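Local coordinates for oxidoreductase NdmD (Pseudomonas putida, PDB 6ICM), which oxidises NADH and passes electrons to NdmA and NdmB, the N-demethylases of caffeine degradation, this chain being its C-terminal [2Fe-2S] ferredoxin-type domain, at residues Gly39-Ile45 with Asp57-Ser61; Thr46-Gly51 with Lys82-Leu87. All blocks are in the same frame, centred on the assembly; numbering follows the deposited sequence.

Contact 1 (Gly39-Ile45 with Asp57-Ser61). With FES (Fe2/s2 (inorganic) cluster), chain K.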
loop_
_atom_site.group_PDB
_atom_site.type_symbol
_atom_site.label_atom_id
_atom_site.label_comp_id
_atom_site.label_asym_id
_atom_site.label_seq_id
_atom_site.Cartn_x
_atom_site.Cartn_y
_atom_site.Cartn_z
ATOM N N GLY D 39 -31.081 25.391 32.592
ATOM C CA GLY D 39 -30.285 25.143 33.783
ATOM C C GLY D 39 -29.403 23.914 33.824
ATOM O O GLY D 39 -29.501 23.147 34.787
ATOM N N VAL D 40 -28.508 23.717 32.850
ATOM C CA VAL D 40 -27.853 22.413 32.753
ATOM C C VAL D 40 -26.329 22.451 32.718
ATOM O O VAL D 40 -25.681 21.574 33.301
ATOM C CB VAL D 40 -28.390 21.615 31.545
ATOM C CG1 VAL D 40 -27.701 21.993 30.230
ATOM C CG2 VAL D 40 -28.266 20.115 31.816
ATOM N N CYS D 41 -25.725 23.415 32.032
ATOM C CA CYS D 41 -24.275 23.338 31.880
ATOM C C CYS D 41 -23.568 23.624 33.200
ATOM O O CYS D 41 -22.559 22.979 33.521
ATOM C CB CYS D 41 -23.795 24.285 30.767
ATOM S SG CYS D 41 -23.612 26.044 31.199
ATOM N N GLY D 42 -24.089 24.578 33.980
ATOM C CA GLY D 42 -23.570 24.891 35.292
ATOM C C GLY D 42 -22.505 25.964 35.347
ATOM O O GLY D 42 -21.922 26.175 36.423
ATOM N N THR D 43 -22.207 26.654 34.242
ATOM C CA THR D 43 -21.107 27.608 34.352
ATOM C C THR D 43 -21.539 28.840 35.123
ATOM O O THR D 43 -20.726 29.436 35.832
ATOM C CB THR D 43 -20.527 27.993 32.981
ATOM O OG1 THR D 43 -21.571 28.293 32.048
ATOM C CG2 THR D 43 -19.649 26.864 32.434
ATOM N N CYS D 44 -22.805 29.205 35.040
ATOM C CA CYS D 44 -23.280 30.336 35.823
ATOM C C CYS D 44 -23.421 30.022 37.290
ATOM O O CYS D 44 -24.082 30.814 37.954
ATOM C CB CYS D 44 -24.624 30.815 35.283
ATOM S SG CYS D 44 -26.016 29.792 35.795
ATOM N N ILE D 45 -22.898 28.938 37.868
ATOM C CA ILE D 45 -23.134 28.702 39.280
ATOM C C ILE D 45 -22.474 29.818 40.062
ATOM O O ILE D 45 -21.359 30.249 39.744
ATOM C CB ILE D 45 -22.635 27.318 39.707
ATOM C CG1 ILE D 45 -23.221 26.962 41.061
ATOM C CG2 ILE D 45 -21.136 27.281 39.825
ATOM C CD1 ILE D 45 -22.690 25.666 41.603
ATOM N N ASP D 57 -32.978 24.351 38.040
ATOM C CA ASP D 57 -31.896 23.848 37.217
ATOM C C ASP D 57 -31.903 22.328 37.217
ATOM O O ASP D 57 -32.648 21.673 37.954
ATOM C CB ASP D 57 -30.558 24.356 37.734
ATOM C CG ASP D 57 -30.273 23.862 39.129
ATOM O OD1 ASP D 57 -30.918 24.385 40.065
ATOM O OD2 ASP D 57 -29.431 22.941 39.290
ATOM N N THR D 58 -31.040 21.773 36.377
ATOM C CA THR D 58 -30.757 20.354 36.322
ATOM C C THR D 58 -29.257 20.128 36.426
ATOM O O THR D 58 -28.685 19.239 35.785
ATOM C CB THR D 58 -31.345 19.729 35.053
ATOM O OG1 THR D 58 -30.883 20.425 33.882
ATOM C CG2 THR D 58 -32.890 19.754 35.099
ATOM N N TYR D 59 -28.601 20.946 37.239
ATOM C CA TYR D 59 -27.180 20.806 37.521
ATOM C C TYR D 59 -26.893 20.544 38.988
ATOM O O TYR D 59 -26.004 19.755 39.312
ATOM C CB TYR D 59 -26.430 22.067 37.075
ATOM C CG TYR D 59 -24.955 22.040 37.396
ATOM C CD1 TYR D 59 -24.059 21.326 36.609
ATOM C CD2 TYR D 59 -24.455 22.727 38.486
ATOM C CE1 TYR D 59 -22.696 21.291 36.912
ATOM C CE2 TYR D 59 -23.111 22.697 38.795
ATOM C CZ TYR D 59 -22.231 21.977 38.012
ATOM O OH TYR D 59 -20.882 21.976 38.340
ATOM N N LEU D 60 -27.619 21.178 39.899
ATOM C CA LEU D 60 -27.290 21.041 41.308
ATOM C C LEU D 60 -27.935 19.809 41.906
ATOM O O LEU D 60 -29.122 19.549 41.690
ATOM C CB LEU D 60 -27.717 22.283 42.090
ATOM C CG LEU D 60 -26.824 23.488 41.809
ATOM C CD1 LEU D 60 -27.546 24.748 42.131
ATOM C CD2 LEU D 60 -25.512 23.414 42.596
ATOM N N SER D 61 -27.146 19.076 42.691
ATOM C CA SER D 61 -27.640 17.920 43.429
ATOM C C SER D 61 -28.675 18.349 44.458
ATOM O O SER D 61 -28.583 19.435 45.027
ATOM C CB SER D 61 -26.491 17.204 44.140
ATOM O OG SER D 61 -26.076 17.910 45.292
HETATM FE FE1 FES K . -25.515 27.015 32.084
HETATM FE FE2 FES K . -27.073 28.688 34.080
HETATM S S1 FES K . -25.840 29.162 32.335
HETATM S S2 FES K . -26.755 26.520 33.809
#

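Contact 2 (Thr46-Gly51 with Lys82-Leu87)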
loop_
_atom_site.group_PDB
_atom_site.type_symbol
_atom_site.label_atom_id
_atom_site.label_comp_id
_atom_site.label_asym_id
_atom_site.label_seq_id
_atom_site.Cartn_x
_atom_site.Cartn_y
_atom_site.Cartn_z
ATOM N N THR D 46 -23.209 30.374 41.009
ATOM C CA THR D 46 -22.714 31.451 41.847
ATOM C C THR D 46 -23.102 31.130 43.282
ATOM O O THR D 46 -24.039 30.357 43.528
ATOM C CB THR D 46 -23.263 32.830 41.428
ATOM O OG1 THR D 46 -24.499 33.089 42.083
ATOM C CG2 THR D 46 -23.529 32.875 39.965
ATOM N N PRO D 47 -22.370 31.666 44.249
ATOM C CA PRO D 47 -22.573 31.246 45.633
ATOM C C PRO D 47 -23.460 32.205 46.400
ATOM O O PRO D 47 -23.498 33.397 46.103
ATOM C CB PRO D 47 -21.146 31.220 46.176
ATOM C CG PRO D 47 -20.502 32.318 45.467
ATOM C CD PRO D 47 -21.110 32.400 44.095
ATOM N N VAL D 48 -24.173 31.686 47.391
ATOM C CA VAL D 48 -25.161 32.446 48.140
ATOM C C VAL D 48 -24.721 32.509 49.597
ATOM O O VAL D 48 -24.259 31.503 50.159
ATOM C CB VAL D 48 -26.545 31.798 48.002
ATOM C CG1 VAL D 48 -27.551 32.482 48.899
ATOM C CG2 VAL D 48 -26.966 31.809 46.535
ATOM N N VAL D 49 -24.839 33.695 50.194
ATOM C CA VAL D 49 -24.666 33.859 51.641
ATOM C C VAL D 49 -25.995 33.739 52.374
ATOM O O VAL D 49 -26.131 32.948 53.312
ATOM C CB VAL D 49 -23.975 35.200 51.960
ATOM C CG1 VAL D 49 -23.544 35.200 53.395
ATOM C CG2 VAL D 49 -22.783 35.399 51.054
ATOM N N SER D 50 -26.996 34.507 51.950
ATOM C CA SER D 50 -28.287 34.560 52.619
ATOM C C SER D 50 -29.401 34.490 51.583
ATOM O O SER D 50 -29.178 34.657 50.384
ATOM C CB SER D 50 -28.436 35.843 53.445
ATOM O OG SER D 50 -28.898 36.903 52.627
ATOM N N GLY D 51 -30.610 34.268 52.059
ATOM C CA GLY D 51 -31.761 34.317 51.184
ATOM C C GLY D 51 -32.353 32.942 50.970
ATOM O O GLY D 51 -31.661 31.916 51.057
ATOM N N LYS D 82 -34.906 39.533 49.834
ATOM C CA LYS D 82 -33.509 39.844 49.580
ATOM C C LYS D 82 -32.732 38.543 49.414
ATOM O O LYS D 82 -33.133 37.492 49.926
ATOM C CB LYS D 82 -32.896 40.675 50.720
ATOM C CG LYS D 82 -31.739 41.559 50.285
ATOM C CD LYS D 82 -30.985 42.152 51.469
ATOM C CE LYS D 82 -30.062 43.290 51.030
ATOM N NZ LYS D 82 -30.825 44.546 50.733
ATOM N N ILE D 83 -31.620 38.623 48.685
ATOM C CA ILE D 83 -30.691 37.506 48.496
ATOM C C ILE D 83 -29.289 38.088 48.377
ATOM O O ILE D 83 -29.085 39.065 47.659
ATOM C CB ILE D 83 -31.048 36.659 47.246
ATOM C CG1 ILE D 83 -29.925 35.662 46.909
ATOM C CG2 ILE D 83 -31.384 37.548 46.039
ATOM C CD1 ILE D 83 -30.158 34.853 45.650
ATOM N N VAL D 84 -28.312 37.517 49.071
ATOM C CA VAL D 84 -26.953 38.055 48.994
ATOM C C VAL D 84 -26.041 37.026 48.343
ATOM O O VAL D 84 -25.900 35.902 48.843
ATOM C CB VAL D 84 -26.418 38.470 50.370
ATOM C CG1 VAL D 84 -25.077 39.163 50.207
ATOM C CG2 VAL D 84 -27.395 39.389 51.036
ATOM N N LEU D 85 -25.425 37.419 47.233
ATOM C CA LEU D 85 -24.470 36.584 46.522
ATOM C C LEU D 85 -23.059 36.995 46.899
ATOM O O LEU D 85 -22.748 38.186 46.950
ATOM C CB LEU D 85 -24.644 36.690 45.007
ATOM C CG LEU D 85 -26.064 36.740 44.461
ATOM C CD1 LEU D 85 -25.962 36.876 42.963
ATOM C CD2 LEU D 85 -26.845 35.510 44.846
ATOM N N ASP D 86 -22.210 36.002 47.137
ATOM C CA ASP D 86 -20.869 36.213 47.667
ATOM C C ASP D 86 -19.915 36.492 46.496
ATOM O O ASP D 86 -19.073 35.673 46.107
ATOM C CB ASP D 86 -20.472 35.009 48.512
ATOM C CG ASP D 86 -19.087 35.127 49.115
ATOM O OD1 ASP D 86 -18.547 36.255 49.196
ATOM O OD2 ASP D 86 -18.539 34.068 49.503
ATOM N N LEU D 87 -20.077 37.693 45.926
ATOM C CA LEU D 87 -19.309 38.116 44.747
ATOM C C LEU D 87 -18.841 39.575 44.790
ATOM O O LEU D 87 -19.517 40.439 45.348
ATOM C CB LEU D 87 -20.133 37.886 43.468
ATOM C CG LEU D 87 -20.192 36.455 42.913
ATOM C CD1 LEU D 87 -21.293 36.347 41.908
ATOM C CD2 LEU D 87 -18.870 36.021 42.283
#

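Contact 1 (Gly39-Ile45 with Asp57-Ser61)
The ring of Tyr59 lies flat against the backbone of Gly42, whose CA stands over the middle of one face, 3.8 Å from the ring centroid and 9° off the ring normal, a CH-pi contact. Glycine suits this place twice: its phi is positive, and a CB would run into the ring at CE1. Tyr59 reaches across because its CG is anti to the backbone N (chi1 177°). At the ring edge, Ile45 CD1 comes to 4.1 Å from Tyr59 CE2, the two side chains crossing at about a right angle. The same extended isoleucine puts its CD1 3.7 Å from Leu60 CD2, so one methyl joins both residues. A basic side chain of another protein's chain makes a cation-pi contact with Tyr59. Replacing Tyr59 by alanine would probably open a gap over Gly42 CA and leave that basic group without its aromatic mate.

At the other end, Gly39 O takes two bonds from one residue. Thr58 N approaches it at 2.6 Å, tilted from the carbonyl plane, while Thr58 OG1 gives a second bond at 3.2 Å from well above that plane, on the same face. Gly39 permits this close approach, since a CB would collide with Asp57 CA. Asp57 OD2 accepts from Tyr59 N on its anti side, closing an Asx turn, and from Leu60 N nearly end-on to the C-O bond, widening it to an Asx motif.

Segment 39-45 is part of the cluster-binding loop: Cys36, Cys41 and Cys44, with distant Cys74, have the CX4CX2C...C spacing of plant-type [2Fe-2S] ferredoxins. Cys41 SG binds one iron and Cys44 SG the other. Thr43 N donates to Cys41 SG at 3.4 Å, which probably tempers the thiolate's negative charge and so influences the cluster's redox behaviour.

Contact 2 (Thr46-Gly51 with Lys82-Leu87)
Pro47 to Val49 and Val84 to Asp86 run in opposite senses, though well short of straight antiparallel: the axes of strands 46-48 and 82-85 are 123° apart in direction. Asp86 N donates to Pro47 O at 3.1 Å, and Val49 N to Val84 O at 2.8 Å. Between these bonds Val48 and Leu85 form a non-hydrogen-bonded pair. The chain then turns a corner at Val49, and Val49 and Ser50 both face Val84, a classic beta bulge. Past it, a longer bond of 3.3 Å runs from Val84 N to Ser50 O. Gly51, with positive phi, follows beside Ile83, where a side chain would strike the Ile83 backbone.

Val48 and Leu85 point to the same, buried face, and their branches meet at 4.1 Å between Val48 CG2 and Leu85 CD2. Both are aliphatic, as suits a buried face, which Leu53 and Ile71 also line beside Val48. Val84, the residue most covered in this contact, packs against the bulge: Ser50, partly exposed, sets its OG 3.3 Å from Val84 CG2. Val49 CG2 lies 3.5 Å from Asp86 CB. Pro47, lacking an amide hydrogen, can still accept through its O, while its ring CG stands 4.1 Å from Asp86 CB. Leu87 brings its CD1 back to within 4.1 Å of Thr46 CB.

The pairing links the small sheet of 46-48 and 70-71 to the mixed sheet ordered 13-15, 3-6, 82-85, which with helix 21-27 is consistent with the beta-grasp fold of [2Fe-2S] ferredoxins. Strand 46-48 is bonded to strand 70-71 and its flank through Thr46 with Ile71 and Val48 with Lys69, and strand 82-85 to strand 3-6 through Ile83 with Leu6. Leu53 of strand 50-54 touches both Val48 and Ile83.

In the fold
The two contacts follow directly on one another: Ile45 ends the cluster loop of contact 1 and Thr46 starts the strand of contact 2. Along the chain their segments alternate, 39-45, 46-51, 57-61 and 82-87, and apart from that junction they do not touch, their centres lying about 16 Å apart. Contact 1 holds the loop that supplies two of the four cluster cysteines. Contact 2 sits nearer the centre of the domain, where Thr46, its residue next to the loop, has its side chain about 8 Å from the cluster and about 5 Å from that of Cys44. Because 46-48 continues directly from the loop, its pairing with 82-85 connects the loop's exit to the mixed sheet.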